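Side-chain contacts in type C neurotoxin (Clostridium botulinum, PDB 3PME), which probably binds gangliosides and membrane lipid at the nerve-cell surface as the receptor-binding domain of a C/D mosaic botulinum neurotoxin: residues A250-N254 / I255-V259; E393-L397 / S398-F402. All blocks are in the same frame, centred on the assembly; numbering follows the deposited sequence.

Contact 1 (A250-N254 / I255-V259)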
ATOM      1  N   ALA A 250       4.738   6.823  23.446  1.00 20.03           N
ATOM      2  CA  ALA A 250       5.227   7.835  24.382  1.00 23.55           C
ATOM      3  C   ALA A 250       6.062   7.231  25.503  1.00 20.29           C
ATOM      4  O   ALA A 250       5.751   6.163  26.011  1.00 19.42           O
ATOM      5  CB  ALA A 250       4.055   8.595  24.979  1.00 23.82           C
ATOM      6  N   PRO A 251       7.129   7.927  25.911  1.00 20.22           N
ATOM      7  CA  PRO A 251       7.865   7.476  27.092  1.00 21.41           C
ATOM      8  C   PRO A 251       7.108   7.855  28.354  1.00 22.40           C
ATOM      9  O   PRO A 251       6.639   8.985  28.484  1.00 24.82           O
ATOM     10  CB  PRO A 251       9.174   8.267  27.005  1.00 25.04           C
ATOM     11  CG  PRO A 251       8.802   9.513  26.305  1.00 27.58           C
ATOM     12  CD  PRO A 251       7.713   9.138  25.314  1.00 23.78           C
ATOM     13  N   LYS A 252       6.972   6.911  29.271  1.00 20.08           N
ATOM     14  CA  LYS A 252       6.320   7.187  30.543  1.00 22.71           C
ATOM     15  C   LYS A 252       7.035   6.390  31.620  1.00 24.96           C
ATOM     16  O   LYS A 252       7.095   5.166  31.555  1.00 23.00           O
ATOM     17  CB  LYS A 252       4.841   6.800  30.477  1.00 24.61           C
ATOM     18  CG  LYS A 252       4.065   6.975  31.779  1.00 29.21           C
ATOM     19  CD  LYS A 252       2.576   6.746  31.534  1.00 34.29           C
ATOM     20  CE  LYS A 252       1.765   6.876  32.817  1.00 35.60           C
ATOM     21  NZ  LYS A 252       0.309   6.802  32.516  1.00 44.54           N
ATOM     22  N   ASN A 253       7.608   7.086  32.597  1.00 27.55           N
ATOM     23  CA  ASN A 253       8.338   6.410  33.664  1.00 28.70           C
ATOM     24  C   ASN A 253       9.307   5.354  33.132  1.00 27.68           C
ATOM     25  O   ASN A 253       9.314   4.201  33.591  1.00 25.92           O
ATOM     26  CB  ASN A 253       7.371   5.790  34.674  1.00 30.48           C
ATOM     27  CG  ASN A 253       6.726   6.825  35.567  1.00 37.99           C
ATOM     28  OD1 ASN A 253       7.357   7.813  35.941  1.00 41.28           O
ATOM     29  ND2 ASN A 253       5.465   6.604  35.916  1.00 41.70           N
ATOM     30  N   ASN A 254      10.096   5.761  32.139  1.00 25.63           N
ATOM     31  CA  ASN A 254      11.252   5.003  31.667  1.00 29.67           C
ATOM     32  C   ASN A 254      10.973   3.843  30.716  1.00 24.84           C
ATOM     33  O   ASN A 254      11.882   3.096  30.366  1.00 27.01           O
ATOM     34  CB  ASN A 254      12.108   4.536  32.845  1.00 31.17           C
ATOM     35  CG  ASN A 254      12.681   5.696  33.634  1.00 37.62           C
ATOM     36  OD1 ASN A 254      13.050   6.726  33.067  1.00 40.38           O
ATOM     37  ND2 ASN A 254      12.750   5.541  34.951  1.00 44.82           N
ATOM     38  N   ILE A 255       9.720   3.682  30.306  1.00 22.85           N
ATOM     39  CA  ILE A 255       9.414   2.698  29.274  1.00 21.08           C
ATOM     40  C   ILE A 255       8.539   3.362  28.222  1.00 20.61           C
ATOM     41  O   ILE A 255       8.147   4.526  28.367  1.00 26.15           O
ATOM     42  CB  ILE A 255       8.714   1.452  29.835  1.00 27.18           C
ATOM     43  CG1 ILE A 255       7.331   1.825  30.358  1.00 26.30           C
ATOM     44  CG2 ILE A 255       9.577   0.777  30.914  1.00 24.06           C
ATOM     45  CD1 ILE A 255       6.359   0.676  30.317  1.00 25.61           C
ATOM     46  N   LEU A 256       8.245   2.637  27.152  1.00 18.26           N
ATOM     47  CA  LEU A 256       7.354   3.169  26.138  1.00 16.65           C
ATOM     48  C   LEU A 256       5.957   2.569  26.303  1.00 18.06           C
ATOM     49  O   LEU A 256       5.807   1.377  26.580  1.00 18.36           O
ATOM     50  CB  LEU A 256       7.888   2.818  24.747  1.00 19.10           C
ATOM     51  CG  LEU A 256       9.235   3.424  24.388  1.00 18.76           C
ATOM     52  CD1 LEU A 256       9.679   2.885  23.028  1.00 20.53           C
ATOM     53  CD2 LEU A 256       9.135   4.948  24.384  1.00 19.05           C
ATOM     54  N   VAL A 257       4.944   3.408  26.126  1.00 17.55           N
ATOM     55  CA  VAL A 257       3.565   2.929  26.146  1.00 17.86           C
ATOM     56  C   VAL A 257       2.815   3.551  24.980  1.00 17.78           C
ATOM     57  O   VAL A 257       3.331   4.454  24.322  1.00 18.72           O
ATOM     58  CB  VAL A 257       2.850   3.284  27.469  1.00 19.02           C
ATOM     59  CG1 VAL A 257       3.473   2.528  28.649  1.00 20.64           C
ATOM     60  CG2 VAL A 257       2.860   4.780  27.678  1.00 19.81           C
ATOM     61  N   LEU A 258       1.597   3.067  24.733  1.00 18.86           N
ATOM     62  CA  LEU A 258       0.772   3.581  23.650  1.00 20.42           C
ATOM     63  C   LEU A 258      -0.335   4.461  24.212  1.00 19.14           C
ATOM     64  O   LEU A 258      -1.208   3.985  24.938  1.00 20.73           O
ATOM     65  CB  LEU A 258       0.174   2.429  22.830  1.00 19.46           C
ATOM     66  CG  LEU A 258       1.166   1.352  22.359  1.00 19.16           C
ATOM     67  CD1 LEU A 258       0.477   0.284  21.491  1.00 20.83           C
ATOM     68  CD2 LEU A 258       2.342   1.978  21.620  1.00 19.18           C
ATOM     69  N   VAL A 259      -0.293   5.736  23.854  1.00 20.82           N
ATOM     70  CA  VAL A 259      -1.208   6.744  24.375  1.00 22.58           C
ATOM     71  C   VAL A 259      -2.199   7.187  23.294  1.00 21.69           C
ATOM     72  O   VAL A 259      -1.828   7.385  22.133  1.00 20.88           O
ATOM     73  CB  VAL A 259      -0.409   7.975  24.825  1.00 22.15           C
ATOM     74  CG1 VAL A 259      -1.344   9.108  25.252  1.00 27.63           C
ATOM     75  CG2 VAL A 259       0.566   7.599  25.943  1.00 23.90           C
TER
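Ala250 and Val257 face each other across a tight beta hairpin in the beta-trefoil half of the receptor-binding domain, where strands 247-252 and 255-260 turn back on one another through a type I' turn from Lys252 to Ile255. Ala250 and Val257 form a hydrogen-bonded pair, each N donating to the other's O, with 2.9 Å from Ala250 N to Val257 O. Nearer the turn, Lys252 N reaches Ile255 O at 2.8 Å, while the return bond from Ile255 N to Lys252 O is longer, 3.3 Å, its donor standing well above the carbonyl plane.

Between these two rungs, Leu256 packs against Pro251 on the face away from Ala250, Lys252 and Val257. From Leu256 CB, 4.2 Å from Ala250 O, the chain runs to CG, anti to the carbonyl carbon (chi1 -63°), and chi2 of 175° then turns CD2 to the proline, 3.9 Å from both Pro251 N and Pro251 CA, and beside the ring carbon CB. Leu329 and Leu331 of strand 326-332 add to this cluster.

On the other face Val257 CG2 sits between the backbone N and carbonyl carbon of its own residue, against Lys252 CB, and Trp376 touches both Val257 and Ile255. The Trp376 indole N-H also bonds to Lys252 O, so that oxygen accepts from Trp376 NE1 as well as from Ile255 N. The extended lysine chain leads away, and its NZ makes a long, weak ion pair with Glu381. Farthest from the turn, Ala250 CB meets Val259 CG2 at 3.8 Å.

Contact 2 (E393-L397 / S398-F402). With GOL (glycerol), chain D.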
ATOM      1  N   GLU A 393       5.397 -18.524  19.065  1.00 28.72           N
ATOM      2  CA  GLU A 393       4.930 -19.326  17.937  1.00 33.57           C
ATOM      3  C   GLU A 393       3.419 -19.199  17.731  1.00 32.64           C
ATOM      4  O   GLU A 393       2.939 -19.084  16.595  1.00 34.00           O
ATOM      5  CB  GLU A 393       5.325 -20.797  18.130  1.00 36.31           C
ATOM      6  CG  GLU A 393       6.839 -21.045  18.268  1.00 41.08           C
ATOM      7  CD  GLU A 393       7.403 -20.716  19.655  1.00 44.03           C
ATOM      8  OE1 GLU A 393       6.622 -20.525  20.612  1.00 39.99           O
ATOM      9  OE2 GLU A 393       8.647 -20.662  19.789  1.00 49.53           O
ATOM     10  N   THR A 394       2.668 -19.199  18.830  1.00 32.89           N
ATOM     11  CA  THR A 394       1.208 -19.164  18.747  1.00 32.25           C
ATOM     12  C   THR A 394       0.653 -17.776  18.468  1.00 30.43           C
ATOM     13  O   THR A 394      -0.559 -17.612  18.303  1.00 31.63           O
ATOM     14  CB  THR A 394       0.556 -19.691  20.035  1.00 33.15           C
ATOM     15  OG1 THR A 394       1.028 -18.930  21.153  1.00 36.97           O
ATOM     16  CG2 THR A 394       0.905 -21.149  20.240  1.00 39.37           C
ATOM     17  N   LYS A 395       1.534 -16.781  18.411  1.00 28.83           N
ATOM     18  CA  LYS A 395       1.115 -15.403  18.177  1.00 27.03           C
ATOM     19  C   LYS A 395       1.433 -14.913  16.770  1.00 25.37           C
ATOM     20  O   LYS A 395       1.148 -13.759  16.435  1.00 24.42           O
ATOM     21  CB  LYS A 395       1.771 -14.460  19.193  1.00 27.46           C
ATOM     22  CG  LYS A 395       1.188 -14.544  20.592  1.00 34.71           C
ATOM     23  CD  LYS A 395      -0.223 -13.977  20.636  1.00 37.83           C
ATOM     24  CE  LYS A 395      -0.748 -13.881  22.064  1.00 39.05           C
ATOM     25  NZ  LYS A 395      -2.171 -13.427  22.081  1.00 39.64           N
ATOM     26  N   LEU A 396       2.007 -15.792  15.949  1.00 27.20           N
ATOM     27  CA  LEU A 396       2.446 -15.424  14.603  1.00 26.20           C
ATOM     28  C   LEU A 396       1.316 -15.022  13.657  1.00 24.79           C
ATOM     29  O   LEU A 396       1.564 -14.368  12.643  1.00 24.59           O
ATOM     30  CB  LEU A 396       3.301 -16.539  13.985  1.00 24.87           C
ATOM     31  CG  LEU A 396       4.738 -16.614  14.510  1.00 29.13           C
ATOM     32  CD1 LEU A 396       5.442 -17.853  13.973  1.00 28.23           C
ATOM     33  CD2 LEU A 396       5.502 -15.360  14.123  1.00 25.39           C
ATOM     34  N   LEU A 397       0.087 -15.426  13.970  1.00 27.89           N
ATOM     35  CA  LEU A 397      -1.064 -15.019  13.178  1.00 26.69           C
ATOM     36  C   LEU A 397      -1.933 -14.002  13.917  1.00 29.22           C
ATOM     37  O   LEU A 397      -2.997 -13.624  13.427  1.00 26.42           O
ATOM     38  CB  LEU A 397      -1.909 -16.238  12.794  1.00 29.45           C
ATOM     39  CG  LEU A 397      -1.220 -17.277  11.914  1.00 31.86           C
ATOM     40  CD1 LEU A 397      -2.035 -18.566  11.880  1.00 36.64           C
ATOM     41  CD2 LEU A 397      -1.029 -16.723  10.515  1.00 37.05           C
ATOM     42  N   SER A 398      -1.476 -13.558  15.086  1.00 22.92           N
ATOM     43  CA  SER A 398      -2.226 -12.598  15.894  1.00 25.84           C
ATOM     44  C   SER A 398      -2.019 -11.191  15.369  1.00 22.92           C
ATOM     45  O   SER A 398      -0.882 -10.791  15.136  1.00 21.67           O
ATOM     46  CB  SER A 398      -1.742 -12.646  17.345  1.00 25.84           C
ATOM     47  OG  SER A 398      -2.321 -11.597  18.105  1.00 27.14           O
ATOM     48  N   THR A 399      -3.098 -10.426  15.211  1.00 23.35           N
ATOM     49  CA  THR A 399      -2.948  -9.054  14.726  1.00 21.53           C
ATOM     50  C   THR A 399      -2.192  -8.197  15.745  1.00 20.45           C
ATOM     51  O   THR A 399      -1.633  -7.170  15.387  1.00 20.31           O
ATOM     52  CB  THR A 399      -4.288  -8.381  14.360  1.00 23.51           C
ATOM     53  OG1 THR A 399      -5.163  -8.386  15.493  1.00 24.69           O
ATOM     54  CG2 THR A 399      -4.942  -9.115  13.193  1.00 25.80           C
ATOM     55  N   SER A 400      -2.155  -8.629  17.003  1.00 20.63           N
ATOM     56  CA  SER A 400      -1.356  -7.932  18.004  1.00 20.81           C
ATOM     57  C   SER A 400       0.139  -7.917  17.661  1.00 20.14           C
ATOM     58  O   SER A 400       0.895  -7.121  18.230  1.00 18.66           O
ATOM     59  CB  SER A 400      -1.577  -8.520  19.404  1.00 23.87           C
ATOM     60  OG  SER A 400      -0.929  -9.768  19.549  1.00 21.74           O
ATOM     61  N   SER A 401       0.569  -8.798  16.750  1.00 18.33           N
ATOM     62  CA  SER A 401       1.971  -8.840  16.313  1.00 17.59           C
ATOM     63  C   SER A 401       2.233  -8.073  15.025  1.00 17.62           C
ATOM     64  O   SER A 401       3.371  -8.047  14.532  1.00 18.21           O
ATOM     65  CB  SER A 401       2.437 -10.280  16.114  1.00 19.36           C
ATOM     66  OG  SER A 401       1.867 -10.805  14.914  1.00 20.12           O
ATOM     67  N   PHE A 402       1.187  -7.477  14.457  1.00 18.98           N
ATOM     68  CA  PHE A 402       1.310  -6.777  13.184  1.00 20.38           C
ATOM     69  C   PHE A 402       1.570  -5.291  13.406  1.00 17.87           C
ATOM     70  O   PHE A 402       0.841  -4.645  14.152  1.00 19.95           O
ATOM     71  CB  PHE A 402       0.042  -6.936  12.336  1.00 19.56           C
ATOM     72  CG  PHE A 402      -0.278  -8.365  11.937  1.00 22.94           C
ATOM     73  CD1 PHE A 402       0.595  -9.412  12.209  1.00 22.29           C
ATOM     74  CD2 PHE A 402      -1.464  -8.643  11.272  1.00 23.03           C
ATOM     75  CE1 PHE A 402       0.280 -10.717  11.835  1.00 23.88           C
ATOM     76  CE2 PHE A 402      -1.785  -9.944  10.889  1.00 24.49           C
ATOM     77  CZ  PHE A 402      -0.916 -10.974  11.170  1.00 23.17           C
TER
HETATM   78  C1  GOL D   3      -6.164 -13.146  17.465  1.00 39.74           C
HETATM   79  O1  GOL D   3      -5.849 -11.850  17.006  1.00 40.43           O
HETATM   80  C2  GOL D   3      -5.394 -13.459  18.742  1.00 37.09           C
HETATM   81  O2  GOL D   3      -4.790 -12.286  19.233  1.00 39.82           O
HETATM   82  C3  GOL D   3      -4.315 -14.495  18.463  1.00 38.99           C
HETATM   83  O3  GOL D   3      -3.477 -14.622  19.595  1.00 41.76           O
HETATM   84  O   HOH W   1      -1.317 -10.587  22.133  1.00 31.54           O
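Lys395 and Ser398 meet at the two ends of a type I turn, in the loop between strands 383-389 and 403-406 of the beta-trefoil, the C-terminal part of the receptor-binding domain. Ser398 N donates to Lys395 O at 3.0 Å, approaching from well above the carbonyl plane. The lysine chain bends at chi2 (-69°), bringing CD alongside Ser398 CB, 3.9 Å away, and carrying NZ on to a glycerol that bridges the pair: Lys395 NZ donates to its O3, and Ser398 OG bonds to its O2 at 2.8 Å. A water completes a second bridge, accepting from Lys395 NZ and bonding to Ser400 OG.

Ser398 OG and Ser400 OG are hydrogen-bonded at 2.7 Å, and either could be the donor. Ser398 O is gripped twice, by Ser401 N and, in the carbonyl plane, by Ser401 OG at 2.8 Å. The same oxygen lies over one face of the Phe402 ring near its rim, while Leu396 O sits at the ring edge.

Farther out, Gln357 NE2 bonds to both Leu396 O and Ser401 OG, tying the turn to the 3-10 segment, and Asn243 holds Thr399 OG1. Met367 packs against Lys395, Leu396 and Ser401. Lys395 NZ supplies a charged donor and Ser398 OG a hydroxyl able to give or take a proton, enough to hold one glycerol hydroxyl each; the glycerol probably comes from the crystallisation liquor and identifies no natural ligand.

Overall arrangement
Both contacts lie within the C-terminal part of the receptor-binding domain, whose fold is a beta-trefoil. Contact 1, the 247-252/255-260 hairpin, comes first along the chain; contact 2 follows more than 130 residues later, in the loop between strands 383-389 and 403-406. Their centres are about 22 Å apart and their nearest atoms about 8 Å, without touching. One antiparallel sheet touches both: its strands 326-332 and 383-389 pack against the hairpin, while its strand 366-373 lies against residues 393-402. Two differently built surface elements, a paired hairpin and a polar loop, thus meet the same sheet.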